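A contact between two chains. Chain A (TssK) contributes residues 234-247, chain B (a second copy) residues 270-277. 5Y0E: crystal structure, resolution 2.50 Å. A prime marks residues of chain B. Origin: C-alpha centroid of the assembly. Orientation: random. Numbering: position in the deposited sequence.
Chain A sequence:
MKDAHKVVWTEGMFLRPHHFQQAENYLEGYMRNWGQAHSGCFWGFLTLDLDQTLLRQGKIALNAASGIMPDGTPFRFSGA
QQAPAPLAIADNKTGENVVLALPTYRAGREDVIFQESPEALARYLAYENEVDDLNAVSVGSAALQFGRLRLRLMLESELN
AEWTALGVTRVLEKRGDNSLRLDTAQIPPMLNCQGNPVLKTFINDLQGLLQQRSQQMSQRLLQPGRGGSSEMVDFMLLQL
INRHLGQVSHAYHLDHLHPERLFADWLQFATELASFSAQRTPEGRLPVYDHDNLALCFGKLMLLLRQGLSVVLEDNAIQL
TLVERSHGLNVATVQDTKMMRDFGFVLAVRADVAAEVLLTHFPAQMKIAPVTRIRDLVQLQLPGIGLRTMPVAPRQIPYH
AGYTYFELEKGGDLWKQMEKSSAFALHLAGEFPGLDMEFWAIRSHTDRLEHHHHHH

Chain A (234-247) DFMLLQLINRHLGQ
Chain B (270-277) ATELASFS

Where two helices pack closely, polar side chains often pair across the contact while an aromatic pair packs at one end, and this contact between two copies of TssK is a compact example. Residues 234-247 of chain A are helical throughout, with phi/psi mostly near -60/-40 and His244 at -85/-18. Chain B is already helical at 270 and remains so through 273; residues 274-276 keep helical phi/psi without the regular bonds. The chains run in opposite directions: Gln239 lies by Ser275′ (CA to CA, 5.6 Å) and Arg243 by Glu272′ (CA to CA, 4.1 Å). Together they bury 517 Å².

Phe235 (chi1 t, chi2 68°) leaves its backbone sideways, but its ring reaches across. The ring edge faces Phe276′ (chi1 m, chi2 88°), with centroids 5.6 Å apart and planes at 81°, and Phe235 CE1 lies 3.4 Å from Ser275′ O. One turn on, Gln239 (chi1 -111°, chi2 t, chi3 -84°) packs its CG 3.5 Å from Ser275′ OG, and its NE2 stands 4.0 Å from Phe276′ CZ.

Asn242 (chi1 m, chi2 -21°) points toward chain B. Its ND2 donates to Ser275′ OG at 2.8 Å, nearly linearly (174°). Ser275′ OG (chi1 m) in turn donates a hydrogen bond to Glu272′ O, 2.6 Å away, so one hydroxyl both accepts across the contact and donates within its chain. The carbonyl Asn242 O lies 2.8 Å from Thr271′ OG1 (chi1 p).

Arg243 (chi1 t, chi2 t, chi3 m, chi4 163°) meets the extended Glu272′ (chi1 t, chi2 t, chi3 169°) in a salt bridge: Arg243 NE donates to Glu272′ OE2 at 3.0 Å, near the guanidinium plane. At Gly246 the absence of a side chain matters, because an ideal CB would lie 2.5 Å from Thr271′ OG1, a clash; Gly246 N sits 3.3 Å from that same Thr271′ OG1.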

# COMPACT_ATOMS: atom_id res chain seq x y z
N ASP A 234 20.18 -3.51 -13.57
CA ASP A 234 19.77 -4.69 -12.87
C ASP A 234 19.58 -4.41 -11.41
O ASP A 234 18.64 -4.85 -10.84
CB ASP A 234 20.82 -5.76 -13.00
CG ASP A 234 20.78 -6.44 -14.29
OD1 ASP A 234 19.83 -6.26 -15.04
OD2 ASP A 234 21.73 -7.16 -14.59
N PHE A 235 20.50 -3.69 -10.80
CA PHE A 235 20.41 -3.37 -9.41
C PHE A 235 19.21 -2.51 -9.15
O PHE A 235 18.57 -2.67 -8.17
CB PHE A 235 21.68 -2.72 -8.93
CG PHE A 235 21.71 -2.50 -7.47
CD1 PHE A 235 21.76 -3.53 -6.60
CD2 PHE A 235 21.67 -1.25 -6.97
CE1 PHE A 235 21.77 -3.33 -5.26
CE2 PHE A 235 21.68 -1.04 -5.63
CZ PHE A 235 21.73 -2.08 -4.77
N MET A 236 18.93 -1.55 -10.01
CA MET A 236 17.72 -0.75 -9.83
C MET A 236 16.46 -1.60 -9.86
O MET A 236 15.47 -1.23 -9.25
CB MET A 236 17.61 0.29 -10.93
CG MET A 236 18.48 1.44 -10.75
SD MET A 236 18.96 2.20 -12.27
CE MET A 236 18.52 3.78 -11.85
N LEU A 237 16.47 -2.71 -10.59
CA LEU A 237 15.27 -3.50 -10.75
C LEU A 237 15.08 -4.44 -9.57
O LEU A 237 13.96 -4.60 -9.09
CB LEU A 237 15.32 -4.27 -12.06
CG LEU A 237 14.17 -5.26 -12.29
CD1 LEU A 237 12.84 -4.57 -12.50
CD2 LEU A 237 14.47 -6.11 -13.44
N LEU A 238 16.16 -5.06 -9.11
CA LEU A 238 16.10 -5.81 -7.88
C LEU A 238 15.58 -4.95 -6.73
O LEU A 238 14.76 -5.39 -5.93
CB LEU A 238 17.47 -6.39 -7.58
CG LEU A 238 17.63 -7.15 -6.27
CD1 LEU A 238 16.70 -8.35 -6.17
CD2 LEU A 238 19.04 -7.60 -6.13
N GLN A 239 16.04 -3.71 -6.65
CA GLN A 239 15.49 -2.76 -5.69
C GLN A 239 14.00 -2.66 -5.81
O GLN A 239 13.29 -2.65 -4.80
CB GLN A 239 16.07 -1.39 -5.92
CG GLN A 239 16.94 -0.94 -4.89
CD GLN A 239 17.72 0.23 -5.36
OE1 GLN A 239 18.75 0.06 -6.00
NE2 GLN A 239 17.26 1.44 -5.03
N LEU A 240 13.51 -2.51 -7.04
CA LEU A 240 12.08 -2.37 -7.25
C LEU A 240 11.36 -3.65 -6.91
O LEU A 240 10.27 -3.62 -6.35
CB LEU A 240 11.80 -1.96 -8.69
CG LEU A 240 10.33 -1.78 -9.06
CD1 LEU A 240 9.78 -0.55 -8.42
CD2 LEU A 240 10.16 -1.70 -10.54
N ILE A 241 11.96 -4.78 -7.24
CA ILE A 241 11.42 -6.06 -6.81
C ILE A 241 11.42 -6.17 -5.29
O ILE A 241 10.46 -6.65 -4.69
CB ILE A 241 12.22 -7.19 -7.49
CG1 ILE A 241 12.01 -7.13 -9.00
CG2 ILE A 241 11.85 -8.54 -6.98
CD1 ILE A 241 12.83 -8.11 -9.78
N ASN A 242 12.46 -5.67 -4.64
CA ASN A 242 12.59 -5.85 -3.19
C ASN A 242 11.53 -5.05 -2.43
O ASN A 242 10.96 -5.55 -1.47
CB ASN A 242 13.99 -5.48 -2.74
CG ASN A 242 14.97 -6.58 -2.99
OD1 ASN A 242 14.58 -7.72 -3.14
ND2 ASN A 242 16.24 -6.25 -3.01
N ARG A 243 11.24 -3.83 -2.87
CA ARG A 243 10.16 -3.06 -2.27
C ARG A 243 8.85 -3.83 -2.28
O ARG A 243 8.09 -3.79 -1.31
CB ARG A 243 9.98 -1.73 -3.00
CG ARG A 243 8.79 -0.96 -2.49
CD ARG A 243 8.30 0.10 -3.43
NE ARG A 243 9.39 0.73 -4.15
CZ ARG A 243 9.25 1.46 -5.25
NH1 ARG A 243 8.05 1.66 -5.74
NH2 ARG A 243 10.30 1.99 -5.85
N HIS A 244 8.55 -4.52 -3.37
CA HIS A 244 7.29 -5.21 -3.52
C HIS A 244 7.27 -6.60 -2.89
O HIS A 244 6.20 -7.13 -2.64
CB HIS A 244 6.92 -5.25 -5.00
CG HIS A 244 6.58 -3.91 -5.55
ND1 HIS A 244 7.52 -3.08 -6.10
CD2 HIS A 244 5.42 -3.22 -5.56
CE1 HIS A 244 6.95 -1.94 -6.45
NE2 HIS A 244 5.68 -2.00 -6.12
N LEU A 245 8.43 -7.19 -2.62
CA LEU A 245 8.47 -8.34 -1.72
C LEU A 245 7.76 -8.03 -0.41
O LEU A 245 6.98 -8.85 0.10
CB LEU A 245 9.91 -8.72 -1.45
CG LEU A 245 10.55 -9.76 -2.36
CD1 LEU A 245 11.93 -10.10 -1.82
CD2 LEU A 245 9.69 -10.98 -2.42
N GLY A 246 7.99 -6.85 0.13
CA GLY A 246 7.38 -6.49 1.38
C GLY A 246 5.95 -6.11 1.20
O GLY A 246 5.10 -6.49 1.99
N GLN A 247 5.67 -5.37 0.14
CA GLN A 247 4.32 -4.93 -0.15
C GLN A 247 3.39 -6.11 -0.33
O GLN A 247 2.28 -6.11 0.21
CB GLN A 247 4.30 -4.05 -1.39
CG GLN A 247 3.12 -3.15 -1.50
CD GLN A 247 2.98 -2.52 -2.86
OE1 GLN A 247 2.48 -3.14 -3.77
NE2 GLN A 247 3.39 -1.27 -3.01
N ALA B 270 11.72 -1.65 4.56
CA ALA B 270 12.75 -2.55 5.04
C ALA B 270 13.17 -3.54 3.98
O ALA B 270 14.36 -3.80 3.82
CB ALA B 270 12.25 -3.28 6.29
N THR B 271 12.22 -4.11 3.24
CA THR B 271 12.60 -5.03 2.17
C THR B 271 13.29 -4.32 1.03
O THR B 271 14.18 -4.88 0.41
CB THR B 271 11.39 -5.78 1.62
OG1 THR B 271 10.42 -4.86 1.18
CG2 THR B 271 10.82 -6.68 2.66
N GLU B 272 12.92 -3.09 0.73
CA GLU B 272 13.69 -2.41 -0.28
C GLU B 272 15.09 -2.10 0.24
O GLU B 272 16.05 -2.13 -0.52
CB GLU B 272 12.98 -1.15 -0.74
CG GLU B 272 13.75 -0.45 -1.84
CD GLU B 272 13.00 0.64 -2.50
OE1 GLU B 272 13.62 1.40 -3.26
OE2 GLU B 272 11.78 0.76 -2.28
N LEU B 273 15.21 -1.84 1.54
CA LEU B 273 16.51 -1.55 2.14
C LEU B 273 17.45 -2.73 2.03
O LEU B 273 18.66 -2.54 1.89
CB LEU B 273 16.32 -1.18 3.59
CG LEU B 273 16.39 0.29 3.92
CD1 LEU B 273 15.95 0.46 5.35
CD2 LEU B 273 17.80 0.76 3.72
N ALA B 274 16.93 -3.95 2.14
CA ALA B 274 17.81 -5.10 2.09
C ALA B 274 18.58 -5.19 0.78
O ALA B 274 19.58 -5.90 0.70
CB ALA B 274 16.99 -6.36 2.33
N SER B 275 18.13 -4.47 -0.25
CA SER B 275 18.88 -4.37 -1.49
C SER B 275 20.32 -3.97 -1.25
O SER B 275 21.21 -4.36 -2.02
CB SER B 275 18.23 -3.36 -2.42
OG SER B 275 16.85 -3.58 -2.54
N PHE B 276 20.58 -3.19 -0.20
CA PHE B 276 21.92 -2.71 0.06
C PHE B 276 22.68 -3.58 1.03
O PHE B 276 23.86 -3.35 1.23
CB PHE B 276 21.88 -1.28 0.55
CG PHE B 276 21.25 -0.36 -0.42
CD1 PHE B 276 19.90 -0.14 -0.41
CD2 PHE B 276 22.01 0.28 -1.37
CE1 PHE B 276 19.32 0.73 -1.33
CE2 PHE B 276 21.45 1.14 -2.26
CZ PHE B 276 20.11 1.37 -2.25
N SER B 277 22.04 -4.57 1.61
CA SER B 277 22.79 -5.50 2.42
C SER B 277 23.69 -6.32 1.51
O SER B 277 23.53 -6.33 0.30
CB SER B 277 21.86 -6.41 3.18
OG SER B 277 21.29 -7.34 2.30